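Local coordinates for purine nucleoside phosphorylase (Bacillus licheniformis, PDB 6DZD), which probably catalyses the phosphorolysis of adenosine, inosine and S-methyl-5'-thioadenosine and the deamination of adenosine, as a zinc-containing member of the YfiH/LACC1 family, at residues V94-R99 / P121-A126; T75-W80 / S101-Y106. One frame throughout, in Å; residues are numbered along the deposited sequence.

Interaction 1: residues V94-R99 / P121-A126; sequences VTDGDR and PNLFLA
Leu123 carries this contact, its side chain lying between a valine on one branch and an arginine on the other. Its CG stands anti to the backbone N (chi1 -159°), which turns its fork toward 94-99. CD2 meets Val94 CG1 at 3.4 Å, the two side chains crossing obliquely; CD1 lies 3.4 Å from Arg99 NH1, and CG sits over one face of the guanidinium, off toward its rim. Val94 uses its second methyl as well: CG2, beside the backbone N, passes Leu125 CD2 at 3.9 Å. Arg99 reaches across with its chain extended from CG to NE. Its NH1 makes a salt bridge to Asp96 OD1 at 2.9 Å whose hydrogen bond is weak, NE pairs with Asp79, and Asp96 has a second partner in Arg120. Arg99 NH2 comes 2.9 Å from Asn122 O of the other segment, at an angle too poor for a hydrogen bond. Behind, the 3-10 turn 96-98 is tied by Thr95 N to Asp98 OD2, 3.0 Å and nearly straight. No hydrogen bond joins the segments: the loop after strand 91-93 meets 121-126, which runs into strand 124-129, mainly through apolar contact, and the arginine's charge is probably balanced chiefly by Asp96 and Asp79.

Interaction 2: residues T75-W80 / S101-Y106; sequences TDLHDW and SGAFRY
The packed end is built on Leu77, which points into 101-106 from the short 3-10 turn 77-78. With CG anti to the backbone N (chi1 -159°), it lays CD2 over one face of the Phe104 ring, a CH-pi contact 4.0 Å from the ring centroid, while its CB touches Phe104 CZ at 3.7 Å. The other methyl, CD1, turns back onto a face of the Trp80 indole. Ala103 fills in beside them, its CB 3.4 Å from Leu77 O and also against Trp80 CB. Arg66 and Ala70 of helix 59-72 back Leu77, and Arg66 NH2 binds the carbonyls of Gly102 and Ala103, so the inner side of the contact is built from three pieces of chain. Topologically this is the link from helix 59-72 into strand 80-82, an edge strand of a mixed sheet, laid against the long loop between strands 91-93 and 115-118. Trp80 is fixed in rotation by NE1, which bonds Thr75 OG1 in the ring plane at 3.1 Å. The outer side is thinner: exposed His78 takes the edge of Phe104 on its face, edge-to-face with the planes at 53° and the centroids 5.0 Å apart. Asp76 OD1 takes His78 N in an Asx turn and also His78 ND1, at 2.7 Å, which holds the imidazole; the carboxylate would probably favour a more basic histidine. Phe104 itself is partly exposed. An alanine here would probably lose both the face under Leu77 and the edge against His78, loosening the hold of 101-106 on the 77-78 turn.

Overall arrangement
Both contacts hold the long loop between strands 91-93 and 115-118 against its surroundings, and both are partly buried, mixing buried and exposed residues, with their centres about 17 Å from the centre of the chain and away from the zinc and potassium sites. Interaction 1 pairs the loop's first part with 121-126, through aliphatic branches and an arginine; interaction 2 pairs its next part with the lead-in to strand 80-82, through aromatic rings and a leucine. Their centres lie 9 Å apart, and Asp79 joins them: its OD1 forms a 2.7 Å salt bridge with Arg99 NE, and its carbonyl probably accepts Phe124 N. Strands 80-82 and 124-129 are parallel neighbours in one sheet.

Interaction 1: residues V94-R99 / P121-A126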
loop_
_atom_site.group_PDB
_atom_site.type_symbol
_atom_site.label_atom_id
_atom_site.label_comp_id
_atom_site.label_asym_id
_atom_site.label_seq_id
_atom_site.Cartn_x
_atom_site.Cartn_y
_atom_site.Cartn_z
ATOM N N VAL A 94 1.807 12.464 -9.381
ATOM C CA VAL A 94 1.008 13.496 -8.729
ATOM C C VAL A 94 1.744 14.828 -8.771
ATOM O O VAL A 94 2.912 14.915 -8.377
ATOM C CB VAL A 94 0.676 13.083 -7.286
ATOM C CG1 VAL A 94 -0.255 14.089 -6.658
ATOM C CG2 VAL A 94 0.042 11.705 -7.270
ATOM N N THR A 95 1.058 15.875 -9.233
ATOM C CA THR A 95 1.613 17.231 -9.277
ATOM C C THR A 95 0.762 18.171 -8.426
ATOM O O THR A 95 -0.261 17.771 -7.854
ATOM C CB THR A 95 1.722 17.757 -10.712
ATOM O OG1 THR A 95 0.410 17.996 -11.233
ATOM C CG2 THR A 95 2.455 16.751 -11.607
ATOM N N ASP A 96 1.187 19.444 -8.372
ATOM C CA ASP A 96 0.500 20.430 -7.530
ATOM C C ASP A 96 -0.977 20.523 -7.863
ATOM O O ASP A 96 -1.813 20.642 -6.969
ATOM C CB ASP A 96 1.096 21.827 -7.710
ATOM C CG ASP A 96 2.367 22.051 -6.921
ATOM O OD1 ASP A 96 2.730 21.216 -6.053
ATOM O OD2 ASP A 96 3.008 23.098 -7.180
ATOM N N GLY A 97 -1.313 20.480 -9.148
ATOM C CA GLY A 97 -2.705 20.561 -9.541
ATOM C C GLY A 97 -3.567 19.447 -8.990
ATOM O O GLY A 97 -4.769 19.634 -8.813
ATOM N N ASP A 98 -2.976 18.286 -8.693
ATOM C CA ASP A 98 -3.723 17.158 -8.150
ATOM C C ASP A 98 -4.063 17.324 -6.690
ATOM O O ASP A 98 -4.713 16.436 -6.130
ATOM C CB ASP A 98 -2.940 15.850 -8.267
ATOM C CG ASP A 98 -2.774 15.391 -9.685
ATOM O OD1 ASP A 98 -3.754 15.444 -10.457
ATOM O OD2 ASP A 98 -1.644 14.980 -10.010
ATOM N N ARG A 99 -3.587 18.388 -6.053
ATOM C CA ARG A 99 -3.764 18.551 -4.619
ATOM C C ARG A 99 -5.227 18.404 -4.243
ATOM O O ARG A 99 -6.125 18.755 -5.018
ATOM C CB ARG A 99 -3.262 19.915 -4.179
ATOM C CG ARG A 99 -2.049 19.875 -3.308
ATOM C CD ARG A 99 -1.571 21.295 -3.037
ATOM N NE ARG A 99 -0.488 21.228 -2.083
ATOM C CZ ARG A 99 0.768 21.012 -2.429
ATOM N NH1 ARG A 99 1.078 20.869 -3.708
ATOM N NH2 ARG A 99 1.703 20.931 -1.498
ATOM N N PRO A 121 7.262 18.867 -2.876
ATOM C CA PRO A 121 7.247 18.889 -1.408
ATOM C C PRO A 121 5.856 19.085 -0.826
ATOM O O PRO A 121 4.972 19.677 -1.446
ATOM C CB PRO A 121 8.133 20.096 -1.075
ATOM C CG PRO A 121 7.849 21.056 -2.204
ATOM C CD PRO A 121 7.686 20.168 -3.439
ATOM N N ASN A 122 5.687 18.580 0.402
ATOM C CA ASN A 122 4.462 18.761 1.195
ATOM C C ASN A 122 3.238 18.257 0.433
ATOM O O ASN A 122 2.148 18.836 0.488
ATOM C CB ASN A 122 4.306 20.221 1.624
ATOM C CG ASN A 122 5.565 20.755 2.294
ATOM O OD1 ASN A 122 5.945 20.289 3.368
ATOM N ND2 ASN A 122 6.230 21.717 1.657
ATOM N N LEU A 123 3.413 17.140 -0.264
ATOM C CA LEU A 123 2.333 16.551 -1.038
ATOM C C LEU A 123 2.220 15.083 -0.673
ATOM O O LEU A 123 3.036 14.269 -1.123
ATOM C CB LEU A 123 2.584 16.715 -2.528
ATOM C CG LEU A 123 1.265 16.593 -3.271
ATOM C CD1 LEU A 123 1.210 17.558 -4.442
ATOM C CD2 LEU A 123 1.089 15.176 -3.712
ATOM N N PHE A 124 1.197 14.736 0.104
ATOM C CA PHE A 124 1.102 13.415 0.698
ATOM C C PHE A 124 0.202 12.498 -0.131
ATOM O O PHE A 124 -0.959 12.823 -0.392
ATOM C CB PHE A 124 0.606 13.539 2.138
ATOM C CG PHE A 124 1.710 13.854 3.131
ATOM C CD1 PHE A 124 2.285 15.118 3.184
ATOM C CD2 PHE A 124 2.190 12.868 3.993
ATOM C CE1 PHE A 124 3.307 15.407 4.102
ATOM C CE2 PHE A 124 3.225 13.147 4.911
ATOM C CZ PHE A 124 3.778 14.419 4.964
ATOM N N LEU A 125 0.746 11.341 -0.518
ATOM C CA LEU A 125 0.066 10.351 -1.347
ATOM C C LEU A 125 -0.557 9.292 -0.445
ATOM O O LEU A 125 0.026 8.924 0.580
ATOM C CB LEU A 125 1.061 9.712 -2.322
ATOM C CG LEU A 125 2.137 10.669 -2.870
ATOM C CD1 LEU A 125 3.144 9.964 -3.768
ATOM C CD2 LEU A 125 1.484 11.782 -3.623
ATOM N N ALA A 126 -1.742 8.799 -0.814
ATOM C CA ALA A 126 -2.483 7.911 0.089
ATOM C C ALA A 126 -3.218 6.782 -0.636
ATOM O O ALA A 126 -4.022 7.044 -1.540
ATOM C CB ALA A 126 -3.475 8.732 0.928
#

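Interaction 2: residues T75-W80 / S101-Y106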
loop_
_atom_site.group_PDB
_atom_site.type_symbol
_atom_site.label_atom_id
_atom_site.label_comp_id
_atom_site.label_asym_id
_atom_site.label_seq_id
_atom_site.Cartn_x
_atom_site.Cartn_y
_atom_site.Cartn_z
ATOM N N THR A 75 0.139 18.111 9.091
ATOM C CA THR A 75 -0.107 18.470 7.701
ATOM C C THR A 75 -1.560 18.886 7.545
ATOM O O THR A 75 -2.368 18.784 8.473
ATOM C CB THR A 75 0.189 17.314 6.728
ATOM O OG1 THR A 75 -0.701 16.209 6.985
ATOM C CG2 THR A 75 1.636 16.853 6.853
ATOM N N ASP A 76 -1.882 19.347 6.344
ATOM C CA ASP A 76 -3.235 19.705 5.969
ATOM C C ASP A 76 -3.791 18.682 4.992
ATOM O O ASP A 76 -3.132 18.335 4.005
ATOM C CB ASP A 76 -3.246 21.078 5.318
ATOM C CG ASP A 76 -4.599 21.739 5.373
ATOM O OD1 ASP A 76 -5.623 21.027 5.250
ATOM O OD2 ASP A 76 -4.629 22.982 5.555
ATOM N N LEU A 77 -5.042 18.271 5.220
ATOM C CA LEU A 77 -5.686 17.306 4.339
ATOM C C LEU A 77 -5.860 17.848 2.925
ATOM O O LEU A 77 -6.040 17.062 1.986
ATOM C CB LEU A 77 -7.045 16.916 4.921
ATOM C CG LEU A 77 -7.658 15.595 4.456
ATOM C CD1 LEU A 77 -6.689 14.455 4.703
ATOM C CD2 LEU A 77 -8.990 15.339 5.133
ATOM N N HIS A 78 -5.778 19.167 2.751
ATOM C CA HIS A 78 -5.843 19.772 1.425
ATOM C C HIS A 78 -4.661 19.394 0.551
ATOM O O HIS A 78 -4.775 19.443 -0.677
ATOM C CB HIS A 78 -5.930 21.297 1.549
ATOM C CG HIS A 78 -7.235 21.772 2.105
ATOM N ND1 HIS A 78 -7.537 21.707 3.449
ATOM C CD2 HIS A 78 -8.333 22.280 1.495
ATOM C CE1 HIS A 78 -8.760 22.171 3.646
ATOM N NE2 HIS A 78 -9.262 22.530 2.477
ATOM N N ASP A 79 -3.530 19.030 1.151
ATOM C CA ASP A 79 -2.337 18.655 0.408
ATOM C C ASP A 79 -2.201 17.136 0.266
ATOM O O ASP A 79 -1.103 16.635 -0.016
ATOM C CB ASP A 79 -1.094 19.249 1.069
ATOM C CG ASP A 79 -1.201 20.753 1.273
ATOM O OD1 ASP A 79 -1.625 21.471 0.334
ATOM O OD2 ASP A 79 -0.861 21.211 2.391
ATOM N N TRP A 80 -3.295 16.398 0.445
ATOM C CA TRP A 80 -3.305 14.958 0.269
ATOM C C TRP A 80 -3.967 14.583 -1.061
ATOM O O TRP A 80 -4.810 15.316 -1.592
ATOM C CB TRP A 80 -4.033 14.278 1.430
ATOM C CG TRP A 80 -3.294 14.333 2.712
ATOM C CD1 TRP A 80 -2.917 15.458 3.394
ATOM C CD2 TRP A 80 -2.829 13.218 3.484
ATOM N NE1 TRP A 80 -2.243 15.109 4.536
ATOM C CE2 TRP A 80 -2.174 13.741 4.617
ATOM C CE3 TRP A 80 -2.901 11.831 3.328
ATOM C CZ2 TRP A 80 -1.590 12.924 5.590
ATOM C CZ3 TRP A 80 -2.323 11.017 4.302
ATOM C CH2 TRP A 80 -1.680 11.571 5.419
ATOM N N SER A 101 -7.210 16.046 -4.276
ATOM C CA SER A 101 -8.079 15.204 -5.092
ATOM C C SER A 101 -8.408 13.928 -4.326
ATOM O O SER A 101 -7.507 13.156 -3.967
ATOM C CB SER A 101 -7.414 14.855 -6.428
ATOM O OG SER A 101 -7.131 15.991 -7.235
ATOM N N GLY A 102 -9.698 13.688 -4.110
ATOM C CA GLY A 102 -10.122 12.535 -3.344
ATOM C C GLY A 102 -9.983 12.646 -1.841
ATOM O O GLY A 102 -10.411 11.727 -1.138
ATOM N N ALA A 103 -9.452 13.761 -1.323
ATOM C CA ALA A 103 -9.168 13.872 0.107
ATOM C C ALA A 103 -10.447 14.054 0.913
ATOM O O ALA A 103 -10.567 13.514 2.018
ATOM C CB ALA A 103 -8.191 15.021 0.370
ATOM N N PHE A 104 -11.414 14.814 0.386
ATOM C CA PHE A 104 -12.694 15.013 1.065
ATOM C C PHE A 104 -13.870 14.338 0.375
ATOM O O PHE A 104 -14.916 14.148 1.002
ATOM C CB PHE A 104 -12.994 16.513 1.209
ATOM C CG PHE A 104 -11.963 17.247 2.010
ATOM C CD1 PHE A 104 -10.833 17.770 1.402
ATOM C CD2 PHE A 104 -12.103 17.376 3.378
ATOM C CE1 PHE A 104 -9.878 18.438 2.145
ATOM C CE2 PHE A 104 -11.158 18.038 4.122
ATOM C CZ PHE A 104 -10.041 18.571 3.505
ATOM N N ARG A 105 -13.718 13.948 -0.877
ATOM C CA ARG A 105 -14.790 13.334 -1.635
ATOM C C ARG A 105 -14.145 12.304 -2.530
ATOM O O ARG A 105 -13.085 12.568 -3.092
ATOM C CB ARG A 105 -15.546 14.350 -2.500
ATOM C CG ARG A 105 -16.181 15.507 -1.744
ATOM C CD ARG A 105 -16.995 16.352 -2.689
ATOM N NE ARG A 105 -17.635 17.485 -2.032
ATOM C CZ ARG A 105 -17.130 18.714 -2.023
ATOM N NH1 ARG A 105 -15.972 18.952 -2.626
ATOM N NH2 ARG A 105 -17.779 19.703 -1.409
ATOM N N TYR A 106 -14.770 11.128 -2.644
ATOM C CA TYR A 106 -14.270 10.111 -3.565
ATOM C C TYR A 106 -14.427 10.537 -5.025
ATOM O O TYR A 106 -13.698 10.029 -5.887
ATOM C CB TYR A 106 -15.002 8.792 -3.316
ATOM C CG TYR A 106 -14.303 7.565 -3.861
ATOM C CD1 TYR A 106 -13.263 6.970 -3.148
ATOM C CD2 TYR A 106 -14.694 6.985 -5.068
ATOM C CE1 TYR A 106 -12.623 5.847 -3.617
ATOM C CE2 TYR A 106 -14.055 5.859 -5.556
ATOM C CZ TYR A 106 -13.012 5.295 -4.822
ATOM O OH TYR A 106 -12.358 4.164 -5.259
#